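Local coordinates for protein 373aa long hypothetical citrate synthase (PDB 1VGP) that belongs to the citrate synthase family, a mainly helical enzyme fold, and is assembled here from two copies of the chain, at residues 76-79 and 80-84; 104-108 and 109-113; 258-261 and 262-266; 298-302 and 303-307. All coordinates share one frame; numbering follows the deposited sequence.

Contact 1. Residues 76-79 and 80-84; sequences DFII and KFLRE
D76, F77, I78 and I79 each lend a carbonyl to the amide four residues on, so that 76-79 and 80-84 form one short α-helix. The first bond, K80 N to D76 O, spans 2.7 Å, and the last, R83 N to I79 O, is longer at 3.2 Å but the straightest of the four (168° at the hydrogen).

Side chains four apart then fall on common sides. I78 and L82 run side by side, pointing the same way, with I78 CD1 4.1 Å from L82 CD1; two branched aliphatic chains suit this buried side. On another side, I79 CG2 lies 3.9 Å from R83 NE and meets the guanidinium obliquely, while R83 reaches on through NH1 to a salt bridge with D139. The arginine's stem runs over the I79 carbonyl, and its NE lies beside the isoleucine methyl. K80 and E84 complete the pattern with an i to i+4 salt bridge, K80 NZ to E84 OE2 at 2.6 Å. The lysine chain leaves the helix with CG anti to the backbone N (chi1 -174°) and bends only at its last torsion, which brings NZ round to the glutamate. F81 has the same first torsion (165°), which carries its ring off the helix.

L82 packs against helices 91-105 and 113-135, and F81 against T97 and L101 of helix 91-105. F81 also meets L101 of the second subunit, and F77 meets F81 of that subunit, so helix 76-84 is shared between its own helical bundle and the subunit interface.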
loop_
_atom_site.group_PDB
_atom_site.type_symbol
_atom_site.label_atom_id
_atom_site.label_comp_id
_atom_site.label_asym_id
_atom_site.label_seq_id
_atom_site.Cartn_x
_atom_site.Cartn_y
_atom_site.Cartn_z
ATOM N N ASP A 76 -1.476 19.442 -14.036
ATOM C CA ASP A 76 -2.770 20.109 -13.929
ATOM C C ASP A 76 -3.865 19.177 -13.425
ATOM O O ASP A 76 -4.767 19.602 -12.692
ATOM C CB ASP A 76 -3.182 20.685 -15.281
ATOM C CG ASP A 76 -2.057 21.427 -15.955
ATOM O OD1 ASP A 76 -1.151 20.750 -16.489
ATOM O OD2 ASP A 76 -2.075 22.679 -15.943
ATOM N N PHE A 77 -3.791 17.914 -13.833
ATOM C CA PHE A 77 -4.810 16.957 -13.463
ATOM C C PHE A 77 -4.899 16.849 -11.947
ATOM O O PHE A 77 -5.985 16.956 -11.378
ATOM C CB PHE A 77 -4.514 15.582 -14.080
ATOM C CG PHE A 77 -5.682 14.633 -14.040
ATOM C CD1 PHE A 77 -6.947 15.049 -14.447
ATOM C CD2 PHE A 77 -5.520 13.331 -13.585
ATOM C CE1 PHE A 77 -8.040 14.177 -14.400
ATOM C CE2 PHE A 77 -6.602 12.453 -13.535
ATOM C CZ PHE A 77 -7.867 12.876 -13.942
ATOM N N ILE A 78 -3.761 16.661 -11.283
ATOM C CA ILE A 78 -3.794 16.497 -9.833
ATOM C C ILE A 78 -4.124 17.815 -9.114
ATOM O O ILE A 78 -4.805 17.818 -8.081
ATOM C CB ILE A 78 -2.451 15.863 -9.270
ATOM C CG1 ILE A 78 -1.452 16.959 -8.928
ATOM C CG2 ILE A 78 -1.837 14.884 -10.277
ATOM C CD1 ILE A 78 -1.297 17.169 -7.431
ATOM N N ILE A 79 -3.681 18.938 -9.671
ATOM C CA ILE A 79 -4.108 20.242 -9.146
ATOM C C ILE A 79 -5.620 20.421 -9.292
ATOM O O ILE A 79 -6.287 20.967 -8.407
ATOM C CB ILE A 79 -3.372 21.398 -9.862
ATOM C CG1 ILE A 79 -1.998 21.596 -9.214
ATOM C CG2 ILE A 79 -4.169 22.685 -9.752
ATOM C CD1 ILE A 79 -1.046 22.441 -10.015
ATOM N N LYS A 80 -6.153 19.941 -10.411
ATOM C CA LYS A 80 -7.591 19.922 -10.655
ATOM C C LYS A 80 -8.282 19.073 -9.595
ATOM O O LYS A 80 -9.331 19.437 -9.053
ATOM C CB LYS A 80 -7.843 19.338 -12.045
ATOM C CG LYS A 80 -9.271 19.382 -12.527
ATOM C CD LYS A 80 -9.282 19.285 -14.045
ATOM C CE LYS A 80 -10.640 18.845 -14.600
ATOM N NZ LYS A 80 -11.749 19.787 -14.269
ATOM N N PHE A 81 -7.667 17.930 -9.314
ATOM C CA PHE A 81 -8.114 17.050 -8.247
ATOM C C PHE A 81 -8.229 17.812 -6.934
ATOM O O PHE A 81 -9.235 17.706 -6.231
ATOM C CB PHE A 81 -7.124 15.889 -8.084
ATOM C CG PHE A 81 -7.282 15.133 -6.794
ATOM C CD1 PHE A 81 -8.472 14.463 -6.498
ATOM C CD2 PHE A 81 -6.234 15.082 -5.874
ATOM C CE1 PHE A 81 -8.617 13.755 -5.310
ATOM C CE2 PHE A 81 -6.369 14.377 -4.688
ATOM C CZ PHE A 81 -7.565 13.710 -4.401
ATOM N N LEU A 82 -7.190 18.575 -6.608
ATOM C CA LEU A 82 -7.101 19.187 -5.295
ATOM C C LEU A 82 -8.234 20.187 -5.083
ATOM O O LEU A 82 -8.949 20.128 -4.072
ATOM C CB LEU A 82 -5.745 19.869 -5.115
ATOM C CG LEU A 82 -4.551 18.908 -5.015
ATOM C CD1 LEU A 82 -3.265 19.691 -4.847
ATOM C CD2 LEU A 82 -4.743 17.963 -3.839
ATOM N N ARG A 83 -8.420 21.094 -6.040
ATOM C CA ARG A 83 -9.432 22.128 -5.865
ATOM C C ARG A 83 -10.850 21.627 -6.116
ATOM O O ARG A 83 -11.817 22.247 -5.677
ATOM C CB ARG A 83 -9.152 23.346 -6.753
ATOM C CG ARG A 83 -8.382 23.087 -8.019
ATOM C CD ARG A 83 -8.524 24.285 -8.952
ATOM N NE ARG A 83 -7.256 24.941 -9.267
ATOM C CZ ARG A 83 -6.880 26.124 -8.782
ATOM N NH1 ARG A 83 -7.599 26.726 -7.837
ATOM N NH2 ARG A 83 -5.788 26.716 -9.250
ATOM N N GLU A 84 -10.970 20.498 -6.804
ATOM C CA GLU A 84 -12.283 19.943 -7.085
ATOM C C GLU A 84 -12.780 19.037 -5.963
ATOM O O GLU A 84 -13.981 18.832 -5.816
ATOM C CB GLU A 84 -12.258 19.170 -8.403
ATOM C CG GLU A 84 -12.589 20.019 -9.622
ATOM C CD GLU A 84 -13.246 19.222 -10.737
ATOM O OE1 GLU A 84 -14.245 18.508 -10.452
ATOM O OE2 GLU A 84 -12.772 19.302 -11.896
#

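Contact 2. Residues 104-108 and 109-113; sequences IEDSK and NDERT
K108 and E111 meet across the turn through the lysine's carbon chain more than through its charge. K108 CD lies 3.6 Å from E111 CD, and K108 CB is 3.7 Å from E111 CG, so the methylenes of one pack along the glutamate. The ends form only a long salt bridge, K108 NZ to E111 OE2 at 3.8 Å. K108 starts with CG anti to its carbonyl carbon (chi1 -41°) and bends at chi3, which turns its amine toward the glutamate. The E111 chain is extended beyond CG and crosses the lysine at an angle. Long flexible chains suit such a surface pairing, since they can bury some hydrocarbon while their charged ends stay near water.

D106 is held in another way. CG stands anti to the backbone N (chi1 -175°), and OD2 thereby reaches forward to K108 N, at 2.9 Å, in a weak and bent hydrogen bond. Its other oxygen, OD1, is hydrogen-bonded to the hydroxyl of Y200. The same OD1 is 4.1 Å from E111 OE1, with the two carboxylate planes 59° apart. This nearness of like charges is probably eased by K116, whose side chain touches both acids.

N109 folds its amide back over the preceding turn, with N109 CG 3.3 Å from S107 O, without making a hydrogen bond to it.

An aspartate side chain accepting from the amide two residues on is the pattern of an Asx turn, here a weak one. It opens the exposed connection between helices 91-105 and 113-135, which ends at R112, the N-cap of the second helix.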
loop_
_atom_site.group_PDB
_atom_site.type_symbol
_atom_site.label_atom_id
_atom_site.label_comp_id
_atom_site.label_asym_id
_atom_site.label_seq_id
_atom_site.Cartn_x
_atom_site.Cartn_y
_atom_site.Cartn_z
ATOM N N ILE A 104 0.178 7.829 -12.440
ATOM C CA ILE A 104 -0.477 7.826 -13.740
ATOM C C ILE A 104 0.113 8.858 -14.698
ATOM O O ILE A 104 0.356 8.559 -15.870
ATOM C CB ILE A 104 -1.983 8.082 -13.598
ATOM C CG1 ILE A 104 -2.628 6.911 -12.843
ATOM C CG2 ILE A 104 -2.604 8.253 -14.973
ATOM C CD1 ILE A 104 -4.108 7.064 -12.582
ATOM N N GLU A 105 0.353 10.067 -14.204
ATOM C CA GLU A 105 0.842 11.141 -15.063
ATOM C C GLU A 105 2.305 10.976 -15.451
ATOM O O GLU A 105 2.787 11.655 -16.355
ATOM C CB GLU A 105 0.630 12.494 -14.385
ATOM C CG GLU A 105 -0.831 12.905 -14.304
ATOM C CD GLU A 105 -1.522 12.860 -15.659
ATOM O OE1 GLU A 105 -2.716 12.493 -15.715
ATOM O OE2 GLU A 105 -0.867 13.190 -16.672
ATOM N N ASP A 106 3.008 10.073 -14.773
ATOM C CA ASP A 106 4.408 9.782 -15.087
ATOM C C ASP A 106 4.529 8.683 -16.148
ATOM O O ASP A 106 4.011 7.577 -15.982
ATOM C CB ASP A 106 5.144 9.371 -13.808
ATOM C CG ASP A 106 6.634 9.159 -14.024
ATOM O OD1 ASP A 106 7.425 9.471 -13.112
ATOM O OD2 ASP A 106 7.022 8.666 -15.100
ATOM N N SER A 107 5.225 8.995 -17.236
ATOM C CA SER A 107 5.365 8.067 -18.354
ATOM C C SER A 107 6.826 7.746 -18.676
ATOM O O SER A 107 7.105 6.961 -19.582
ATOM C CB SER A 107 4.686 8.645 -19.604
ATOM O OG SER A 107 5.308 9.852 -20.019
ATOM N N LYS A 108 7.753 8.358 -17.941
ATOM C CA LYS A 108 9.168 8.029 -18.073
ATOM C C LYS A 108 9.444 6.722 -17.348
ATOM O O LYS A 108 9.333 6.656 -16.123
ATOM C CB LYS A 108 10.036 9.140 -17.479
ATOM C CG LYS A 108 9.559 10.550 -17.775
ATOM C CD LYS A 108 10.518 11.586 -17.198
ATOM C CE LYS A 108 9.769 12.798 -16.637
ATOM N NZ LYS A 108 10.661 13.797 -15.967
ATOM N N ASN A 109 9.800 5.682 -18.095
ATOM C CA ASN A 109 9.974 4.351 -17.513
ATOM C C ASN A 109 11.443 3.978 -17.557
ATOM O O ASN A 109 11.850 2.919 -17.079
ATOM C CB ASN A 109 9.167 3.327 -18.320
ATOM C CG ASN A 109 7.860 3.886 -18.830
ATOM O OD1 ASN A 109 6.915 4.086 -18.062
ATOM N ND2 ASN A 109 7.799 4.151 -20.131
ATOM N N ASP A 110 12.223 4.876 -18.140
ATOM C CA ASP A 110 13.646 4.663 -18.354
ATOM C C ASP A 110 14.386 5.301 -17.186
ATOM O O ASP A 110 15.619 5.302 -17.135
ATOM C CB ASP A 110 14.064 5.326 -19.672
ATOM C CG ASP A 110 13.768 4.462 -20.890
ATOM O OD1 ASP A 110 12.588 4.109 -21.115
ATOM O OD2 ASP A 110 14.727 4.138 -21.623
ATOM N N GLU A 111 13.612 5.838 -16.246
ATOM C CA GLU A 111 14.145 6.692 -15.193
ATOM C C GLU A 111 14.659 5.901 -14.011
ATOM O O GLU A 111 13.944 5.072 -13.453
ATOM C CB GLU A 111 13.072 7.659 -14.704
ATOM C CG GLU A 111 13.112 9.000 -15.386
ATOM C CD GLU A 111 12.463 10.076 -14.561
ATOM O OE1 GLU A 111 11.417 9.794 -13.935
ATOM O OE2 GLU A 111 12.998 11.204 -14.544
ATOM N N ARG A 112 15.905 6.177 -13.635
ATOM C CA ARG A 112 16.477 5.697 -12.380
ATOM C C ARG A 112 15.509 5.902 -11.219
ATOM O O ARG A 112 14.896 6.965 -11.086
ATOM C CB ARG A 112 17.776 6.446 -12.075
ATOM C CG ARG A 112 19.043 5.750 -12.523
ATOM C CD ARG A 112 20.262 6.390 -11.879
ATOM N NE ARG A 112 20.260 7.848 -12.013
ATOM C CZ ARG A 112 21.047 8.672 -11.322
ATOM N NH1 ARG A 112 20.963 9.981 -11.507
ATOM N NH2 ARG A 112 21.917 8.191 -10.444
ATOM N N THR A 113 15.391 4.889 -10.369
ATOM C CA THR A 113 14.475 4.960 -9.244
ATOM C C THR A 113 14.808 6.068 -8.228
ATOM O O THR A 113 13.922 6.545 -7.523
ATOM C CB THR A 113 14.364 3.576 -8.531
ATOM O OG1 THR A 113 14.164 3.765 -7.128
ATOM C CG2 THR A 113 15.622 2.743 -8.763
#

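Contact 3. Residues 258-261 and 262-266; sequences KTYD and PRARI
D261 and R263 lie almost in one plane, carboxylate and guanidinium 15° apart, and the arginine grips side-on with NE and NH2. R263 NH2 donates to D261 OD2 at 2.9 Å, while R263 NE lies between the two oxygens, 3.2 Å from D261 OD1 and 3.1 Å from D261 OD2. All three bonds use syn lone pairs. The aspartate is presented by a first torsion that sets CG anti to the backbone N (chi1 -178°); OD1 then takes R263 N at 2.7 Å from its anti side, well out of the carboxylate plane. D261 stands at the N-cap of helix 262-278, and this is its capping bond. P262 suits the next place, having no amide hydrogen to leave unpaired in the first turn.

Y260 and R265 face each other differently. The guanidinium lies flat over one ring face, planes 29° apart and R265 CZ 4.3 Å from the Y260 centroid, a cation-pi stack. A bend at chi3 folds the arginine back over the ring, whose hydroxyl is hydrogen-bonded to E293. A264 CB comes within 3.8 Å of Y260 CE1, its small methyl fitting between tyrosine and aspartate.

In this buried setting the aspartate's oxygens are well satisfied, OD2 also accepting from V309 N. An acidic cap should interact favourably with the helix dipole, and the carboxylate probably also balances R263 and fixes its rotation.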
loop_
_atom_site.group_PDB
_atom_site.type_symbol
_atom_site.label_atom_id
_atom_site.label_comp_id
_atom_site.label_asym_id
_atom_site.label_seq_id
_atom_site.Cartn_x
_atom_site.Cartn_y
_atom_site.Cartn_z
ATOM N N LYS A 258 14.644 4.475 25.692
ATOM C CA LYS A 258 14.383 4.338 27.110
ATOM C C LYS A 258 14.955 5.565 27.801
ATOM O O LYS A 258 15.082 5.620 29.017
ATOM C CB LYS A 258 15.027 3.062 27.636
ATOM C CG LYS A 258 14.607 1.810 26.873
ATOM C CD LYS A 258 13.089 1.593 26.963
ATOM C CE LYS A 258 12.563 0.702 25.830
ATOM N NZ LYS A 258 13.308 -0.596 25.719
ATOM N N THR A 259 15.293 6.557 26.987
ATOM C CA THR A 259 15.819 7.830 27.460
ATOM C C THR A 259 15.045 8.968 26.787
ATOM O O THR A 259 14.139 8.728 25.987
ATOM C CB THR A 259 17.303 7.939 27.109
ATOM O OG1 THR A 259 17.458 7.914 25.691
ATOM C CG2 THR A 259 18.068 6.767 27.682
ATOM N N TYR A 260 15.396 10.206 27.111
ATOM C CA TYR A 260 14.884 11.364 26.374
ATOM C C TYR A 260 15.166 11.153 24.886
ATOM O O TYR A 260 16.280 10.789 24.510
ATOM C CB TYR A 260 15.578 12.630 26.860
ATOM C CG TYR A 260 14.724 13.884 26.858
ATOM C CD1 TYR A 260 14.356 14.508 25.667
ATOM C CD2 TYR A 260 14.355 14.493 28.055
ATOM C CE1 TYR A 260 13.649 15.713 25.672
ATOM C CE2 TYR A 260 13.648 15.694 28.076
ATOM C CZ TYR A 260 13.301 16.305 26.886
ATOM O OH TYR A 260 12.622 17.509 26.918
ATOM N N ASP A 261 14.156 11.371 24.053
ATOM C CA ASP A 261 14.280 11.194 22.613
ATOM C C ASP A 261 15.226 12.264 22.097
ATOM O O ASP A 261 14.982 13.452 22.300
ATOM C CB ASP A 261 12.898 11.352 21.954
ATOM C CG ASP A 261 12.925 11.133 20.445
ATOM O OD1 ASP A 261 13.957 11.442 19.806
ATOM O OD2 ASP A 261 11.903 10.658 19.896
ATOM N N PRO A 262 16.325 11.867 21.432
ATOM C CA PRO A 262 17.271 12.879 20.949
ATOM C C PRO A 262 16.613 13.892 20.015
ATOM O O PRO A 262 16.986 15.060 19.994
ATOM C CB PRO A 262 18.355 12.048 20.252
ATOM C CG PRO A 262 17.683 10.753 19.930
ATOM C CD PRO A 262 16.765 10.507 21.077
ATOM N N ARG A 263 15.624 13.438 19.254
ATOM C CA ARG A 263 14.868 14.329 18.376
ATOM C C ARG A 263 14.039 15.333 19.182
ATOM O O ARG A 263 13.942 16.497 18.821
ATOM C CB ARG A 263 13.962 13.501 17.461
ATOM C CG ARG A 263 14.700 12.369 16.762
ATOM C CD ARG A 263 13.768 11.433 16.012
ATOM N NE ARG A 263 12.880 10.710 16.917
ATOM C CZ ARG A 263 11.840 9.986 16.518
ATOM N NH1 ARG A 263 11.601 9.815 15.222
ATOM N NH2 ARG A 263 11.031 9.448 17.414
ATOM N N ALA A 264 13.455 14.875 20.284
ATOM C CA ALA A 264 12.723 15.762 21.181
ATOM C C ALA A 264 13.648 16.800 21.804
ATOM O O ALA A 264 13.298 17.980 21.908
ATOM C CB ALA A 264 12.041 14.952 22.275
ATOM N N ARG A 265 14.832 16.365 22.222
ATOM C CA ARG A 265 15.773 17.290 22.832
ATOM C C ARG A 265 16.122 18.402 21.844
ATOM O O ARG A 265 16.139 19.578 22.199
ATOM C CB ARG A 265 17.040 16.552 23.276
ATOM C CG ARG A 265 17.809 17.285 24.359
ATOM C CD ARG A 265 19.101 16.576 24.742
ATOM N NE ARG A 265 18.883 15.402 25.593
ATOM C CZ ARG A 265 18.268 15.406 26.780
ATOM N NH1 ARG A 265 17.691 16.515 27.253
ATOM N NH2 ARG A 265 18.243 14.288 27.505
ATOM N N ILE A 266 16.378 18.024 20.595
ATOM C CA ILE A 266 16.732 18.989 19.567
ATOM C C ILE A 266 15.552 19.899 19.235
ATOM O O ILE A 266 15.721 21.107 19.091
ATOM C CB ILE A 266 17.189 18.280 18.278
ATOM C CG1 ILE A 266 18.458 17.472 18.552
ATOM C CG2 ILE A 266 17.435 19.305 17.187
ATOM C CD1 ILE A 266 18.916 16.633 17.374
#

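Contact 4. Residues 298-302 and 303-307; sequences KYLGP and KGIYP
The ring of Y306 receives G301 over one face: G301 CA sits 3.8 Å above the ring plane, displaced toward the rim, in a CH-pi contact. At the ring's edge, in its plane, a water lies 3.1 Å from Y306 OH and donates to G301 O at 3.0 Å, bridging the two residues. Glycine, with no side chain, suits a place faced by the ring in this way. The same CA also makes a CA-H...O contact with I305 O.

Apolar packing joins the turn's two ends. L300 CB lies 3.4 Å from I305 CG1, and L300 CG is close to I305 CD1. With I305 CG1 placed between the backbone N and the carbonyl carbon (chi1 48°), its branch is directed back at the leucine. K303 bends at chi2 and chi4, letting K303 NZ return to Y299 O at 2.9 Å, nearly in line with that carbonyl; a lysine is long enough to serve a carbonyl at the helix end.

The backbone bonds define the ending. G304 N donates to G301 O at 2.6 Å, and I305 N reaches L300 O in a weak bond of 3.4 Å. G304 has positive phi (68°), a conformation glycine adopts easily. Together with the L300-I305 contact, these features mark a Schellman motif, its 6→1 bond weak, which terminates the helical run that begins at 281 and turns the chain toward helix 309-319.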
loop_
_atom_site.group_PDB
_atom_site.type_symbol
_atom_site.label_atom_id
_atom_site.label_comp_id
_atom_site.label_asym_id
_atom_site.label_seq_id
_atom_site.Cartn_x
_atom_site.Cartn_y
_atom_site.Cartn_z
ATOM N N LYS A 298 9.594 13.512 36.273
ATOM C CA LYS A 298 9.681 13.167 37.685
ATOM C C LYS A 298 9.045 11.810 37.957
ATOM O O LYS A 298 9.707 10.899 38.453
ATOM C CB LYS A 298 9.000 14.242 38.529
ATOM C CG LYS A 298 9.097 14.036 40.038
ATOM C CD LYS A 298 8.086 14.928 40.756
ATOM C CE LYS A 298 8.089 14.715 42.259
ATOM N NZ LYS A 298 8.530 15.939 42.980
ATOM N N TYR A 299 7.765 11.664 37.626
ATOM C CA TYR A 299 7.037 10.434 37.938
ATOM C C TYR A 299 7.322 9.264 37.006
ATOM O O TYR A 299 7.343 8.110 37.437
ATOM C CB TYR A 299 5.529 10.701 37.958
ATOM C CG TYR A 299 5.051 11.260 39.276
ATOM C CD1 TYR A 299 4.478 10.431 40.236
ATOM C CD2 TYR A 299 5.203 12.610 39.576
ATOM C CE1 TYR A 299 4.069 10.940 41.464
ATOM C CE2 TYR A 299 4.801 13.127 40.795
ATOM C CZ TYR A 299 4.234 12.291 41.732
ATOM O OH TYR A 299 3.817 12.803 42.938
ATOM N N LEU A 300 7.549 9.550 35.729
ATOM C CA LEU A 300 7.662 8.497 34.724
ATOM C C LEU A 300 9.102 8.178 34.375
ATOM O O LEU A 300 9.414 7.071 33.925
ATOM C CB LEU A 300 6.908 8.909 33.463
ATOM C CG LEU A 300 5.406 8.619 33.451
ATOM C CD1 LEU A 300 4.792 8.985 34.790
ATOM C CD2 LEU A 300 4.764 9.418 32.326
ATOM N N GLY A 301 9.988 9.152 34.572
ATOM C CA GLY A 301 11.373 8.998 34.136
ATOM C C GLY A 301 12.043 7.765 34.716
ATOM O O GLY A 301 12.701 7.029 33.995
ATOM N N PRO A 302 11.904 7.523 36.030
ATOM C CA PRO A 302 12.449 6.323 36.665
ATOM C C PRO A 302 11.963 4.990 36.097
ATOM O O PRO A 302 12.588 3.958 36.335
ATOM C CB PRO A 302 12.073 6.493 38.138
ATOM C CG PRO A 302 11.060 7.578 38.170
ATOM C CD PRO A 302 11.392 8.469 37.033
ATOM N N LYS A 303 10.857 5.001 35.351
ATOM C CA LYS A 303 10.447 3.813 34.597
ATOM C C LYS A 303 10.997 3.853 33.178
ATOM O O LYS A 303 10.604 3.052 32.328
ATOM C CB LYS A 303 8.923 3.683 34.533
ATOM C CG LYS A 303 8.174 4.330 35.681
ATOM C CD LYS A 303 8.285 3.541 36.975
ATOM C CE LYS A 303 8.035 4.454 38.177
ATOM N NZ LYS A 303 6.813 5.295 37.979
ATOM N N GLY A 304 11.900 4.792 32.925
ATOM C CA GLY A 304 12.509 4.895 31.616
ATOM C C GLY A 304 11.549 5.330 30.524
ATOM O O GLY A 304 11.718 4.959 29.363
ATOM N N ILE A 305 10.539 6.120 30.871
ATOM C CA ILE A 305 9.743 6.770 29.846
ATOM C C ILE A 305 9.840 8.286 29.955
ATOM O O ILE A 305 9.649 8.854 31.022
ATOM C CB ILE A 305 8.260 6.315 29.895
ATOM C CG1 ILE A 305 7.718 6.366 31.312
ATOM C CG2 ILE A 305 8.143 4.868 29.439
ATOM C CD1 ILE A 305 6.284 5.862 31.417
ATOM N N TYR A 306 10.168 8.926 28.834
ATOM C CA TYR A 306 10.481 10.354 28.797
ATOM C C TYR A 306 9.724 11.000 27.643
ATOM O O TYR A 306 9.011 10.328 26.898
ATOM C CB TYR A 306 11.985 10.570 28.580
ATOM C CG TYR A 306 12.846 10.157 29.747
ATOM C CD1 TYR A 306 13.212 8.819 29.937
ATOM C CD2 TYR A 306 13.289 11.098 30.670
ATOM C CE1 TYR A 306 13.995 8.439 31.016
ATOM C CE2 TYR A 306 14.067 10.731 31.754
ATOM C CZ TYR A 306 14.418 9.403 31.923
ATOM O OH TYR A 306 15.189 9.046 33.013
ATOM N N PRO A 307 9.863 12.323 27.478
ATOM C CA PRO A 307 9.175 12.919 26.328
ATOM C C PRO A 307 9.783 12.447 25.004
ATOM O O PRO A 307 10.968 12.150 24.933
ATOM C CB PRO A 307 9.331 14.426 26.559
ATOM C CG PRO A 307 10.459 14.557 27.512
ATOM C CD PRO A 307 10.409 13.348 28.385
HETATM O O HOH W 1 15.557 6.035 33.668
#

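In the fold
The contacts form two touching pairs on opposite sides of the chain's centre. Contacts 1 and 2 meet where F77 packs on E105, and both reach the second subunit. Contacts 3 and 4 adjoin through Y260 and P307, with centres about 12 Å apart, and neither touches the second subunit. Contact 3 is the buried one, with the D261-R263 charges closely paired and R265 laid on an aromatic ring. Contact 2 is a surface turn with long, weak polar links, whereas contacts 1 and 4 are partly buried and mix apolar packing with backbone bonds and a lysine's polar link. Contact 3 starts a helix, contact 4 ends one, contact 1 runs within one, and contact 2 joins two.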